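Local atomic coordinates of probable quinone reductase Qor (NADPH:quinone reductase) (Zeta-crystallin homolog protein) (Mycobacterium tuberculosis, PDB entry 4RVU), a protein that binds NADPH and, as its family assignment suggests, probably passes electrons from it to quinones. Residues Tyr135-Val140 and Ala219-Val224; Leu150-Ala155 and Asp230-Ser235; Leu195-Asp200 and Glu320-Val325. All coordinates share one frame; numbering follows the deposited sequence.

Contact 1 of 3, residues Tyr135-Val140 and Ala219-Val224; sequences YLLKSV and AVYDGV. With NDP (NADPH dihydro-nicotinamide-adenine-dinucleotide phosphate), chain E.
The phenol of Tyr221 reaches from strand 217-222 to the last turns of helix 120-140 and shows how one polar atom at the end of a ring can tie a helix to a sheet. Its OH donates a hydrogen bond to Leu136 O at 2.9 Å. The donor stands 49° out of the carbonyl plane, above it rather than on a lone pair. This carbonyl belongs to a wider pi-type turn, in which Ser139 N and Val140 N both bond to Tyr135 O.

Tyr221 CG lies anti to the carbonyl carbon and beside the backbone N (chi1 -64°), which sends the ring toward the helix, with Leu136 CB and Leu137 CD2 on the same side of its plane. Leu136 runs past it in the opposite direction, with CB 3.7 Å from Tyr221 CE1 and CD2 4.0 Å from Tyr221 CD1. Leu137 crosses the tyrosine at about a right angle, its CD2 3.9 Å from Tyr221 CE2. Carbon thus meets both CE atoms while oxygen takes the buried carbonyl. Beyond, Leu162 of helix 157-168 covers both leucines.

Tyr135, which does not meet the strand, serves the cofactor. Its ring is swung to the nicotinamide by a chi1 of 84°, and OH donates to O7N of NADPH at 2.7 Å, near the ring plane. At the strand end, Gly223 O accepts from nicotinamide ribose O3D at 2.8 Å, and Asp222 OD1 closes an Asx turn onto Val224 N. Helix 120-140 packed on a parallel sheet whose strand ends meet the dinucleotide is characteristic of the Rossmann-type NADPH-binding domain of zeta-crystallin-like quinone reductases.

Contact 2 of 3, residues Leu150-Ala155 and Asp230-Ser235; sequences LVHAGA and DASLAS. With NDP (NADPH dihydro-nicotinamide-adenine-dinucleotide phosphate), chain E.
His152 points its imidazole edge at Ser232, joining the C-terminal end of strand 148-151 to helix 229-234 in the Rossmann-type fold. Residues 150-155 lead from that strand into the glycine-rich turn, where Gly154 fits the first glycine of a GxGxxG pattern, so the histidine sits just ahead of the turn that meets NADPH.

The bond runs from His152 NE2 to Ser232 OG over 2.7 Å. The oxygen lies almost in the plane of the imidazole, 9° out of it, although the N-H...O angle of 139° leaves the bond clearly bent. OG also comes to 3.3 Å from His152 CD2, displaced toward that side of the ring. At the other ring nitrogen, ND1 is hydrogen-bonded to Thr176 OG1, so the imidazole is held at two positions and its rotation is fixed. Ser232 OG also lies in bonding range of Asp222 OD2 and Thr228 O, though its single proton can serve only one; the nearby carboxylate would probably help to polarise the imidazole.

One face of the histidine ring rests over Leu150, whose CG is 4.1 Å from the ring plane and offset toward the rim. Two residues earlier and still in the strand, Leu150 also looks toward the helix, where its CD2 comes within 4.5 Å of Ser235 CB. The imidazole thus lies over the leucine, both toward the helix. On the cofactor side, Ala153 CB lies 3.5 Å from the adenosine ribose O4B of NADPH. The hydroxyl of Ser235 turns back on the preceding residues, OG donating to Ala231 O at 2.6 Å.

Contact 3 of 3, residues Leu195-Asp200 and Glu320-Val325; sequences LDYPED and EARKTV. With NDP (NADPH dihydro-nicotinamide-adenine-dinucleotide phosphate), chain E.
Arg322 and Tyr197 meet over the 2'-phosphate of NADPH, an example of two distant loops that meet at the anion they both bind. The guanidinium approaches one face of the phenol with NH2 leading, 3.4 Å above the ring plane and offset toward the rim. The two planes stand 89° apart, making this an edge-on cation-pi contact, with Arg322 CZ 4.9 Å from the centroid of the Tyr197 ring.

Both side chains then grip the phosphate. Arg322 NE and NH2 converge on the single oxygen O1X, the latter at 2.7 Å, while Tyr197 OH donates to O3X at 2.9 Å near its ring plane. The arginine chain is extended at chi2 and bent at chi3 (71°), which lays its aliphatic part over the face of the adenine and places N7A 3.4 Å from the guanidinium plane, over its centre. One face of the guanidinium thus serves the base, and its edge serves both phosphate and phenol.

Farther out, Arg322 takes positive phi in the Schellman motif that ends helix 312-320, and Lys182 NZ bonds to its carbonyl oxygen. Tyr197 follows strand 193-195 and packs on Ala153 and Thr176. A tyrosine and an arginine gathered round the adenosine 2'-phosphate, with Ser178 and Lys182 close by, form a pocket characteristic of NADP(H)-binding Rossmann domains.

Contacts 1 and 2 are buried and share one parallel sheet, in which strands 148-151 and 217-222 are neighbours; Tyr221 N probably bonds to Leu150 O, and Asp222 reaches Ser232 between them. Contact 3 lies nearer the surface, where two loops have little area in common and the cofactor supplies most of what joins them. Chemistry follows place. In contact 1 leucine carbons accompany one phenol-to-carbonyl bond, in contact 2 a polar imidazole-hydroxyl pair lies within the core, and in contact 3 positive charge meets a phosphate and an aromatic face. All three touch NADPH, from nicotinamide in contact 1 to adenosine phosphate in contact 3.

Contact 1 of 3, residues Tyr135-Val140 and Ala219-Val224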
loop_
_atom_site.group_PDB
_atom_site.type_symbol
_atom_site.label_atom_id
_atom_site.label_comp_id
_atom_site.label_asym_id
_atom_site.label_seq_id
_atom_site.Cartn_x
_atom_site.Cartn_y
_atom_site.Cartn_z
ATOM N N TYR A 135 5.726 -14.399 3.974
ATOM C CA TYR A 135 5.326 -13.446 2.939
ATOM C C TYR A 135 5.270 -12.023 3.501
ATOM O O TYR A 135 5.569 -11.049 2.799
ATOM C CB TYR A 135 4.040 -13.884 2.190
ATOM C CG TYR A 135 2.682 -13.552 2.814
ATOM C CD1 TYR A 135 2.242 -12.231 2.917
ATOM C CD2 TYR A 135 1.812 -14.566 3.213
ATOM C CE1 TYR A 135 1.013 -11.921 3.455
ATOM C CE2 TYR A 135 0.566 -14.268 3.746
ATOM C CZ TYR A 135 0.175 -12.941 3.859
ATOM O OH TYR A 135 -1.059 -12.612 4.381
ATOM N N LEU A 136 4.914 -11.908 4.776
ATOM C CA LEU A 136 4.859 -10.590 5.415
ATOM C C LEU A 136 6.248 -9.950 5.487
ATOM O O LEU A 136 6.389 -8.752 5.220
ATOM C CB LEU A 136 4.223 -10.685 6.809
ATOM C CG LEU A 136 2.701 -10.840 6.883
ATOM C CD1 LEU A 136 2.225 -11.111 8.316
ATOM C CD2 LEU A 136 1.973 -9.634 6.280
ATOM N N LEU A 137 7.259 -10.749 5.830
ATOM C CA LEU A 137 8.629 -10.260 6.042
ATOM C C LEU A 137 9.484 -10.231 4.786
ATOM O O LEU A 137 10.490 -9.530 4.740
ATOM C CB LEU A 137 9.343 -11.120 7.080
ATOM C CG LEU A 137 8.813 -11.037 8.499
ATOM C CD1 LEU A 137 9.444 -12.131 9.339
ATOM C CD2 LEU A 137 9.131 -9.681 9.086
ATOM N N LYS A 138 9.111 -11.014 3.780
ATOM C CA LYS A 138 9.948 -11.138 2.588
ATOM C C LYS A 138 9.336 -10.502 1.344
ATOM O O LYS A 138 10.058 -10.173 0.403
ATOM C CB LYS A 138 10.267 -12.615 2.302
ATOM C CG LYS A 138 11.137 -13.294 3.356
ATOM C CD LYS A 138 12.601 -12.897 3.198
ATOM C CE LYS A 138 13.492 -13.560 4.256
ATOM N NZ LYS A 138 13.473 -15.020 4.171
ATOM N N SER A 139 8.014 -10.328 1.342
ATOM C CA SER A 139 7.288 -9.908 0.138
ATOM C C SER A 139 6.444 -8.653 0.321
ATOM O O SER A 139 6.523 -7.718 -0.486
ATOM C CB SER A 139 6.403 -11.054 -0.380
ATOM O OG SER A 139 7.189 -12.183 -0.710
ATOM N N VAL A 140 5.610 -8.634 1.356
ATOM C CA VAL A 140 4.761 -7.460 1.602
ATOM C C VAL A 140 5.594 -6.228 1.975
ATOM O O VAL A 140 5.470 -5.161 1.355
ATOM C CB VAL A 140 3.671 -7.755 2.657
ATOM C CG1 VAL A 140 2.993 -6.464 3.095
ATOM C CG2 VAL A 140 2.641 -8.733 2.090
ATOM N N ALA A 219 7.663 -0.538 9.261
ATOM C CA ALA A 219 6.456 -1.291 8.923
ATOM C C ALA A 219 5.687 -1.668 10.183
ATOM O O ALA A 219 6.280 -1.886 11.238
ATOM C CB ALA A 219 6.812 -2.538 8.135
ATOM N N VAL A 220 4.368 -1.747 10.068
ATOM C CA VAL A 220 3.556 -2.320 11.137
ATOM C C VAL A 220 2.904 -3.582 10.607
ATOM O O VAL A 220 2.309 -3.570 9.531
ATOM C CB VAL A 220 2.429 -1.371 11.568
ATOM C CG1 VAL A 220 1.511 -2.074 12.581
ATOM C CG2 VAL A 220 3.005 -0.093 12.153
ATOM N N TYR A 221 3.022 -4.674 11.351
ATOM C CA TYR A 221 2.277 -5.876 11.030
ATOM C C TYR A 221 1.112 -5.976 11.998
ATOM O O TYR A 221 1.295 -6.314 13.168
ATOM C CB TYR A 221 3.195 -7.099 11.102
ATOM C CG TYR A 221 4.300 -7.039 10.066
ATOM C CD1 TYR A 221 4.031 -7.295 8.724
ATOM C CD2 TYR A 221 5.600 -6.713 10.425
ATOM C CE1 TYR A 221 5.040 -7.232 7.761
ATOM C CE2 TYR A 221 6.620 -6.660 9.473
ATOM C CZ TYR A 221 6.330 -6.923 8.150
ATOM O OH TYR A 221 7.349 -6.867 7.219
ATOM N N ASP A 222 -0.082 -5.652 11.506
ATOM C CA ASP A 222 -1.278 -5.548 12.345
ATOM C C ASP A 222 -2.265 -6.662 12.022
ATOM O O ASP A 222 -2.912 -6.662 10.962
ATOM C CB ASP A 222 -1.917 -4.157 12.171
ATOM C CG ASP A 222 -3.096 -3.913 13.110
ATOM O OD1 ASP A 222 -3.860 -4.852 13.410
ATOM O OD2 ASP A 222 -3.282 -2.752 13.535
ATOM N N GLY A 223 -2.372 -7.628 12.932
ATOM C CA GLY A 223 -3.308 -8.731 12.762
ATOM C C GLY A 223 -4.502 -8.613 13.693
ATOM O O GLY A 223 -5.295 -9.548 13.835
ATOM N N VAL A 224 -4.631 -7.448 14.320
ATOM C CA VAL A 224 -5.646 -7.221 15.346
ATOM C C VAL A 224 -6.816 -6.393 14.805
ATOM O O VAL A 224 -7.977 -6.629 15.152
ATOM C CB VAL A 224 -5.006 -6.545 16.571
ATOM C CG1 VAL A 224 -6.069 -6.105 17.570
ATOM C CG2 VAL A 224 -4.002 -7.499 17.227
HETATM P PA NDP E . -3.379 -15.450 17.319
HETATM O O1A NDP E . -2.751 -16.701 17.866
HETATM O O2A NDP E . -2.528 -14.236 17.084
HETATM O O5B NDP E . -4.612 -15.040 18.265
HETATM C C5B NDP E . -5.204 -13.750 18.154
HETATM C C4B NDP E . -4.523 -12.835 19.157
HETATM O O4B NDP E . -4.848 -11.466 18.912
HETATM C C3B NDP E . -4.987 -13.120 20.573
HETATM O O3B NDP E . -4.196 -14.132 21.197
HETATM C C2B NDP E . -4.839 -11.780 21.265
HETATM O O2B NDP E . -3.603 -11.705 21.962
HETATM C C1B NDP E . -4.874 -10.749 20.146
HETATM N N9A NDP E . -6.131 -9.981 20.294
HETATM C C8A NDP E . -6.225 -8.658 20.505
HETATM N N7A NDP E . -7.518 -8.274 20.615
HETATM C C5A NDP E . -8.280 -9.372 20.484
HETATM C C6A NDP E . -9.729 -9.674 20.501
HETATM N N6A NDP E . -10.639 -8.693 20.687
HETATM N N1A NDP E . -10.107 -10.958 20.327
HETATM C C2A NDP E . -9.206 -11.938 20.142
HETATM N N3A NDP E . -7.879 -11.737 20.116
HETATM C C4A NDP E . -7.360 -10.498 20.276
HETATM O O3 NDP E . -4.138 -15.830 15.958
HETATM P PN NDP E . -3.349 -16.369 14.670
HETATM O O1N NDP E . -1.877 -16.410 14.984
HETATM O O2N NDP E . -4.065 -17.600 14.181
HETATM O O5D NDP E . -3.599 -15.196 13.603
HETATM C C5D NDP E . -3.162 -13.867 13.874
HETATM C C4D NDP E . -3.958 -12.883 13.029
HETATM O O4D NDP E . -3.504 -12.928 11.678
HETATM C C3D NDP E . -5.427 -13.249 13.000
HETATM O O3D NDP E . -6.186 -12.041 13.025
HETATM C C2D NDP E . -5.628 -13.938 11.668
HETATM O O2D NDP E . -6.948 -13.696 11.177
HETATM C C1D NDP E . -4.573 -13.276 10.797
HETATM N N1N NDP E . -4.041 -14.130 9.734
HETATM C C2N NDP E . -3.996 -13.641 8.494
HETATM C C3N NDP E . -3.492 -14.374 7.430
HETATM C C7N NDP E . -3.479 -13.763 6.061
HETATM O O7N NDP E . -2.976 -14.380 5.139
HETATM N N7N NDP E . -4.013 -12.554 5.894
HETATM C C4N NDP E . -2.955 -15.771 7.635
HETATM C C5N NDP E . -3.049 -16.180 9.031
HETATM C C6N NDP E . -3.577 -15.353 10.015
HETATM P P2B NDP E . -3.339 -10.546 23.045
HETATM O O1X NDP E . -4.492 -9.601 22.861
HETATM O O2X NDP E . -3.340 -11.263 24.364
HETATM O O3X NDP E . -1.999 -9.984 22.668
#

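Contact 2 of 3, residues Leu150-Ala155 and Asp230-Ser235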
loop_
_atom_site.group_PDB
_atom_site.type_symbol
_atom_site.label_atom_id
_atom_site.label_comp_id
_atom_site.label_asym_id
_atom_site.label_seq_id
_atom_site.Cartn_x
_atom_site.Cartn_y
_atom_site.Cartn_z
ATOM N N LEU A 150 6.670 -2.858 14.104
ATOM C CA LEU A 150 5.692 -3.108 15.165
ATOM C C LEU A 150 4.861 -4.339 14.807
ATOM O O LEU A 150 4.339 -4.449 13.686
ATOM C CB LEU A 150 4.780 -1.884 15.341
ATOM C CG LEU A 150 3.534 -2.006 16.220
ATOM C CD1 LEU A 150 3.925 -2.339 17.655
ATOM C CD2 LEU A 150 2.722 -0.735 16.169
ATOM N N VAL A 151 4.757 -5.270 15.752
ATOM C CA VAL A 151 3.968 -6.485 15.565
ATOM C C VAL A 151 2.951 -6.596 16.691
ATOM O O VAL A 151 3.321 -6.849 17.843
ATOM C CB VAL A 151 4.874 -7.736 15.601
ATOM C CG1 VAL A 151 4.037 -9.015 15.509
ATOM C CG2 VAL A 151 5.893 -7.695 14.473
ATOM N N HIS A 152 1.678 -6.405 16.370
ATOM C CA HIS A 152 0.626 -6.551 17.373
ATOM C C HIS A 152 0.415 -8.024 17.726
ATOM O O HIS A 152 0.764 -8.909 16.936
ATOM C CB HIS A 152 -0.676 -5.919 16.875
ATOM C CG HIS A 152 -0.624 -4.425 16.787
ATOM N ND1 HIS A 152 -0.422 -3.621 17.892
ATOM C CD2 HIS A 152 -0.755 -3.588 15.728
ATOM C CE1 HIS A 152 -0.431 -2.353 17.516
ATOM N NE2 HIS A 152 -0.631 -2.304 16.208
ATOM N N ALA A 153 -0.152 -8.282 18.908
ATOM C CA ALA A 153 -0.367 -9.648 19.402
ATOM C C ALA A 153 0.904 -10.486 19.311
ATOM O O ALA A 153 0.917 -11.570 18.700
ATOM C CB ALA A 153 -1.521 -10.322 18.642
ATOM N N GLY A 154 1.964 -9.981 19.941
ATOM C CA GLY A 154 3.286 -10.577 19.853
ATOM C C GLY A 154 3.387 -12.012 20.350
ATOM O O GLY A 154 4.323 -12.718 19.980
ATOM N N ALA A 155 2.437 -12.457 21.173
ATOM C CA ALA A 155 2.500 -13.818 21.723
ATOM C C ALA A 155 1.467 -14.744 21.090
ATOM O O ALA A 155 1.210 -15.824 21.607
ATOM C CB ALA A 155 2.358 -13.814 23.247
ATOM N N ASP A 230 -5.805 2.568 14.123
ATOM C CA ASP A 230 -5.476 3.987 14.213
ATOM C C ASP A 230 -4.085 4.204 14.799
ATOM O O ASP A 230 -3.325 5.046 14.319
ATOM C CB ASP A 230 -6.531 4.742 15.030
ATOM C CG ASP A 230 -7.895 4.722 14.372
ATOM O OD1 ASP A 230 -7.995 4.233 13.227
ATOM O OD2 ASP A 230 -8.872 5.198 14.997
ATOM N N ALA A 231 -3.752 3.428 15.831
ATOM C CA ALA A 231 -2.438 3.494 16.448
ATOM C C ALA A 231 -1.331 3.013 15.509
ATOM O O ALA A 231 -0.254 3.610 15.455
ATOM C CB ALA A 231 -2.424 2.705 17.744
ATOM N N SER A 232 -1.589 1.923 14.785
ATOM C CA SER A 232 -0.633 1.422 13.800
ATOM C C SER A 232 -0.324 2.493 12.765
ATOM O O SER A 232 0.841 2.773 12.464
ATOM C CB SER A 232 -1.197 0.197 13.083
ATOM O OG SER A 232 -1.351 -0.892 13.976
ATOM N N LEU A 233 -1.376 3.079 12.215
ATOM C CA LEU A 233 -1.213 4.107 11.185
ATOM C C LEU A 233 -0.403 5.300 11.716
ATOM O O LEU A 233 0.473 5.833 11.026
ATOM C CB LEU A 233 -2.581 4.554 10.658
ATOM C CG LEU A 233 -2.557 5.634 9.568
ATOM C CD1 LEU A 233 -1.809 5.111 8.363
ATOM C CD2 LEU A 233 -3.955 6.061 9.170
ATOM N N ALA A 234 -0.675 5.697 12.958
ATOM C CA ALA A 234 0.014 6.835 13.581
ATOM C C ALA A 234 1.469 6.562 13.974
ATOM O O ALA A 234 2.206 7.495 14.312
ATOM C CB ALA A 234 -0.774 7.328 14.792
ATOM N N SER A 235 1.877 5.289 13.969
ATOM C CA SER A 235 3.219 4.921 14.407
ATOM C C SER A 235 4.265 4.795 13.303
ATOM O O SER A 235 5.427 4.509 13.584
ATOM C CB SER A 235 3.170 3.618 15.210
ATOM O OG SER A 235 2.255 3.728 16.278
HETATM P PA NDP E . -3.379 -15.450 17.319
HETATM O O1A NDP E . -2.751 -16.701 17.866
HETATM O O2A NDP E . -2.528 -14.236 17.084
HETATM O O5B NDP E . -4.612 -15.040 18.265
HETATM C C5B NDP E . -5.204 -13.750 18.154
HETATM C C4B NDP E . -4.523 -12.835 19.157
HETATM O O4B NDP E . -4.848 -11.466 18.912
HETATM C C3B NDP E . -4.987 -13.120 20.573
HETATM O O3B NDP E . -4.196 -14.132 21.197
HETATM C C2B NDP E . -4.839 -11.780 21.265
HETATM O O2B NDP E . -3.603 -11.705 21.962
HETATM C C1B NDP E . -4.874 -10.749 20.146
HETATM N N9A NDP E . -6.131 -9.981 20.294
HETATM C C8A NDP E . -6.225 -8.658 20.505
HETATM N N7A NDP E . -7.518 -8.274 20.615
HETATM C C5A NDP E . -8.280 -9.372 20.484
HETATM C C6A NDP E . -9.729 -9.674 20.501
HETATM N N6A NDP E . -10.639 -8.693 20.687
HETATM N N1A NDP E . -10.107 -10.958 20.327
HETATM C C2A NDP E . -9.206 -11.938 20.142
HETATM N N3A NDP E . -7.879 -11.737 20.116
HETATM C C4A NDP E . -7.360 -10.498 20.276
HETATM O O3 NDP E . -4.138 -15.830 15.958
HETATM P PN NDP E . -3.349 -16.369 14.670
HETATM O O1N NDP E . -1.877 -16.410 14.984
HETATM O O2N NDP E . -4.065 -17.600 14.181
HETATM O O5D NDP E . -3.599 -15.196 13.603
HETATM C C5D NDP E . -3.162 -13.867 13.874
HETATM C C4D NDP E . -3.958 -12.883 13.029
HETATM O O4D NDP E . -3.504 -12.928 11.678
HETATM C C3D NDP E . -5.427 -13.249 13.000
HETATM O O3D NDP E . -6.186 -12.041 13.025
HETATM C C2D NDP E . -5.628 -13.938 11.668
HETATM O O2D NDP E . -6.948 -13.696 11.177
HETATM C C1D NDP E . -4.573 -13.276 10.797
HETATM N N1N NDP E . -4.041 -14.130 9.734
HETATM C C2N NDP E . -3.996 -13.641 8.494
HETATM C C3N NDP E . -3.492 -14.374 7.430
HETATM C C7N NDP E . -3.479 -13.763 6.061
HETATM O O7N NDP E . -2.976 -14.380 5.139
HETATM N N7N NDP E . -4.013 -12.554 5.894
HETATM C C4N NDP E . -2.955 -15.771 7.635
HETATM C C5N NDP E . -3.049 -16.180 9.031
HETATM C C6N NDP E . -3.577 -15.353 10.015
HETATM P P2B NDP E . -3.339 -10.546 23.045
HETATM O O1X NDP E . -4.492 -9.601 22.861
HETATM O O2X NDP E . -3.340 -11.263 24.364
HETATM O O3X NDP E . -1.999 -9.984 22.668
#

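Contact 3 of 3, residues Leu195-Asp200 and Glu320-Val325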
loop_
_atom_site.group_PDB
_atom_site.type_symbol
_atom_site.label_atom_id
_atom_site.label_comp_id
_atom_site.label_asym_id
_atom_site.label_seq_id
_atom_site.Cartn_x
_atom_site.Cartn_y
_atom_site.Cartn_z
ATOM N N LEU A 195 4.825 -3.469 24.550
ATOM C CA LEU A 195 3.900 -2.421 24.988
ATOM C C LEU A 195 2.521 -2.974 25.297
ATOM O O LEU A 195 2.162 -4.068 24.851
ATOM C CB LEU A 195 3.769 -1.348 23.900
ATOM C CG LEU A 195 5.056 -0.604 23.572
ATOM C CD1 LEU A 195 4.861 0.308 22.364
ATOM C CD2 LEU A 195 5.511 0.198 24.781
ATOM N N ASP A 196 1.733 -2.213 26.049
ATOM C CA ASP A 196 0.330 -2.552 26.216
ATOM C C ASP A 196 -0.439 -2.123 24.970
ATOM O O ASP A 196 0.057 -1.334 24.165
ATOM C CB ASP A 196 -0.246 -1.831 27.429
ATOM C CG ASP A 196 0.453 -2.210 28.713
ATOM O OD1 ASP A 196 0.522 -3.415 29.023
ATOM O OD2 ASP A 196 0.947 -1.295 29.398
ATOM N N TYR A 197 -1.657 -2.630 24.825
ATOM C CA TYR A 197 -2.507 -2.220 23.714
ATOM C C TYR A 197 -2.829 -0.741 23.801
ATOM O O TYR A 197 -2.963 -0.196 24.906
ATOM C CB TYR A 197 -3.782 -3.067 23.647
ATOM C CG TYR A 197 -3.534 -4.367 22.907
ATOM C CD1 TYR A 197 -2.967 -5.456 23.551
ATOM C CD2 TYR A 197 -3.814 -4.480 21.555
ATOM C CE1 TYR A 197 -2.711 -6.633 22.869
ATOM C CE2 TYR A 197 -3.566 -5.652 20.866
ATOM C CZ TYR A 197 -3.015 -6.720 21.527
ATOM O OH TYR A 197 -2.769 -7.883 20.839
ATOM N N PRO A 198 -2.918 -0.078 22.634
ATOM C CA PRO A 198 -3.215 1.356 22.584
ATOM C C PRO A 198 -4.522 1.685 23.298
ATOM O O PRO A 198 -5.489 0.927 23.193
ATOM C CB PRO A 198 -3.378 1.633 21.079
ATOM C CG PRO A 198 -2.659 0.512 20.389
ATOM C CD PRO A 198 -2.778 -0.674 21.290
ATOM N N GLU A 199 -4.543 2.797 24.028
ATOM C CA GLU A 199 -5.798 3.338 24.537
ATOM C C GLU A 199 -6.191 4.493 23.643
ATOM O O GLU A 199 -7.365 4.676 23.308
ATOM C CB GLU A 199 -5.666 3.818 25.985
ATOM C CG GLU A 199 -6.154 2.812 27.022
ATOM C CD GLU A 199 -7.422 2.089 26.588
ATOM O OE1 GLU A 199 -8.405 2.762 26.187
ATOM O OE2 GLU A 199 -7.428 0.838 26.640
ATOM N N ASP A 200 -5.177 5.263 23.260
ATOM C CA ASP A 200 -5.337 6.393 22.367
ATOM C C ASP A 200 -4.223 6.335 21.324
ATOM O O ASP A 200 -3.054 6.124 21.665
ATOM C CB ASP A 200 -5.265 7.700 23.162
ATOM C CG ASP A 200 -5.413 8.922 22.288
ATOM O OD1 ASP A 200 -4.375 9.468 21.859
ATOM O OD2 ASP A 200 -6.568 9.334 22.034
ATOM N N GLU A 320 -10.775 -16.900 20.807
ATOM C CA GLU A 320 -11.534 -15.645 20.745
ATOM C C GLU A 320 -11.467 -14.848 22.042
ATOM O O GLU A 320 -11.648 -13.626 22.040
ATOM C CB GLU A 320 -12.993 -15.918 20.368
ATOM C CG GLU A 320 -13.172 -16.464 18.960
ATOM C CD GLU A 320 -14.627 -16.545 18.531
ATOM O OE1 GLU A 320 -15.525 -16.533 19.403
ATOM O OE2 GLU A 320 -14.866 -16.630 17.310
ATOM N N ALA A 321 -11.197 -15.535 23.147
ATOM C CA ALA A 321 -11.142 -14.893 24.457
ATOM C C ALA A 321 -9.746 -14.385 24.799
ATOM O O ALA A 321 -9.521 -13.905 25.910
ATOM C CB ALA A 321 -11.647 -15.843 25.547
ATOM N N ARG A 322 -8.816 -14.488 23.845
ATOM C CA ARG A 322 -7.436 -14.012 24.022
ATOM C C ARG A 322 -6.663 -14.852 25.046
ATOM O O ARG A 322 -5.690 -14.393 25.644
ATOM C CB ARG A 322 -7.407 -12.517 24.402
ATOM C CG ARG A 322 -8.331 -11.637 23.556
ATOM C CD ARG A 322 -8.390 -10.190 24.074
ATOM N NE ARG A 322 -7.151 -9.446 23.851
ATOM C CZ ARG A 322 -7.038 -8.128 24.018
ATOM N NH1 ARG A 322 -8.093 -7.418 24.409
ATOM N NH2 ARG A 322 -5.878 -7.516 23.787
ATOM N N LYS A 323 -7.080 -16.098 25.227
ATOM C CA LYS A 323 -6.494 -16.928 26.276
ATOM C C LYS A 323 -5.383 -17.854 25.781
ATOM O O LYS A 323 -4.688 -18.490 26.585
ATOM C CB LYS A 323 -7.578 -17.772 26.933
ATOM C CG LYS A 323 -8.575 -17.005 27.776
ATOM C CD LYS A 323 -9.649 -17.980 28.235
ATOM C CE LYS A 323 -10.491 -17.449 29.382
ATOM N NZ LYS A 323 -11.458 -18.516 29.814
ATOM N N THR A 324 -5.226 -17.963 24.467
ATOM C CA THR A 324 -4.207 -18.870 23.929
ATOM C C THR A 324 -2.873 -18.148 23.826
ATOM O O THR A 324 -2.823 -16.918 23.788
ATOM C CB THR A 324 -4.600 -19.457 22.553
ATOM O OG1 THR A 324 -4.656 -18.410 21.568
ATOM C CG2 THR A 324 -5.947 -20.151 22.635
ATOM N N VAL A 325 -1.790 -18.919 23.810
ATOM C CA VAL A 325 -0.471 -18.387 23.509
ATOM C C VAL A 325 0.114 -19.239 22.398
ATOM O O VAL A 325 -0.030 -20.466 22.400
ATOM C CB VAL A 325 0.468 -18.399 24.741
ATOM C CG1 VAL A 325 -0.035 -17.436 25.810
ATOM C CG2 VAL A 325 0.575 -19.791 25.310
HETATM P PA NDP E . -3.379 -15.450 17.319
HETATM O O1A NDP E . -2.751 -16.701 17.866
HETATM O O2A NDP E . -2.528 -14.236 17.084
HETATM O O5B NDP E . -4.612 -15.040 18.265
HETATM C C5B NDP E . -5.204 -13.750 18.154
HETATM C C4B NDP E . -4.523 -12.835 19.157
HETATM O O4B NDP E . -4.848 -11.466 18.912
HETATM C C3B NDP E . -4.987 -13.120 20.573
HETATM O O3B NDP E . -4.196 -14.132 21.197
HETATM C C2B NDP E . -4.839 -11.780 21.265
HETATM O O2B NDP E . -3.603 -11.705 21.962
HETATM C C1B NDP E . -4.874 -10.749 20.146
HETATM N N9A NDP E . -6.131 -9.981 20.294
HETATM C C8A NDP E . -6.225 -8.658 20.505
HETATM N N7A NDP E . -7.518 -8.274 20.615
HETATM C C5A NDP E . -8.280 -9.372 20.484
HETATM C C6A NDP E . -9.729 -9.674 20.501
HETATM N N6A NDP E . -10.639 -8.693 20.687
HETATM N N1A NDP E . -10.107 -10.958 20.327
HETATM C C2A NDP E . -9.206 -11.938 20.142
HETATM N N3A NDP E . -7.879 -11.737 20.116
HETATM C C4A NDP E . -7.360 -10.498 20.276
HETATM O O3 NDP E . -4.138 -15.830 15.958
HETATM P PN NDP E . -3.349 -16.369 14.670
HETATM O O1N NDP E . -1.877 -16.410 14.984
HETATM O O2N NDP E . -4.065 -17.600 14.181
HETATM O O5D NDP E . -3.599 -15.196 13.603
HETATM C C5D NDP E . -3.162 -13.867 13.874
HETATM C C4D NDP E . -3.958 -12.883 13.029
HETATM O O4D NDP E . -3.504 -12.928 11.678
HETATM C C3D NDP E . -5.427 -13.249 13.000
HETATM O O3D NDP E . -6.186 -12.041 13.025
HETATM C C2D NDP E . -5.628 -13.938 11.668
HETATM O O2D NDP E . -6.948 -13.696 11.177
HETATM C C1D NDP E . -4.573 -13.276 10.797
HETATM N N1N NDP E . -4.041 -14.130 9.734
HETATM C C2N NDP E . -3.996 -13.641 8.494
HETATM C C3N NDP E . -3.492 -14.374 7.430
HETATM C C7N NDP E . -3.479 -13.763 6.061
HETATM O O7N NDP E . -2.976 -14.380 5.139
HETATM N N7N NDP E . -4.013 -12.554 5.894
HETATM C C4N NDP E . -2.955 -15.771 7.635
HETATM C C5N NDP E . -3.049 -16.180 9.031
HETATM C C6N NDP E . -3.577 -15.353 10.015
HETATM P P2B NDP E . -3.339 -10.546 23.045
HETATM O O1X NDP E . -4.492 -9.601 22.861
HETATM O O2X NDP E . -3.340 -11.263 24.364
HETATM O O3X NDP E . -1.999 -9.984 22.668
#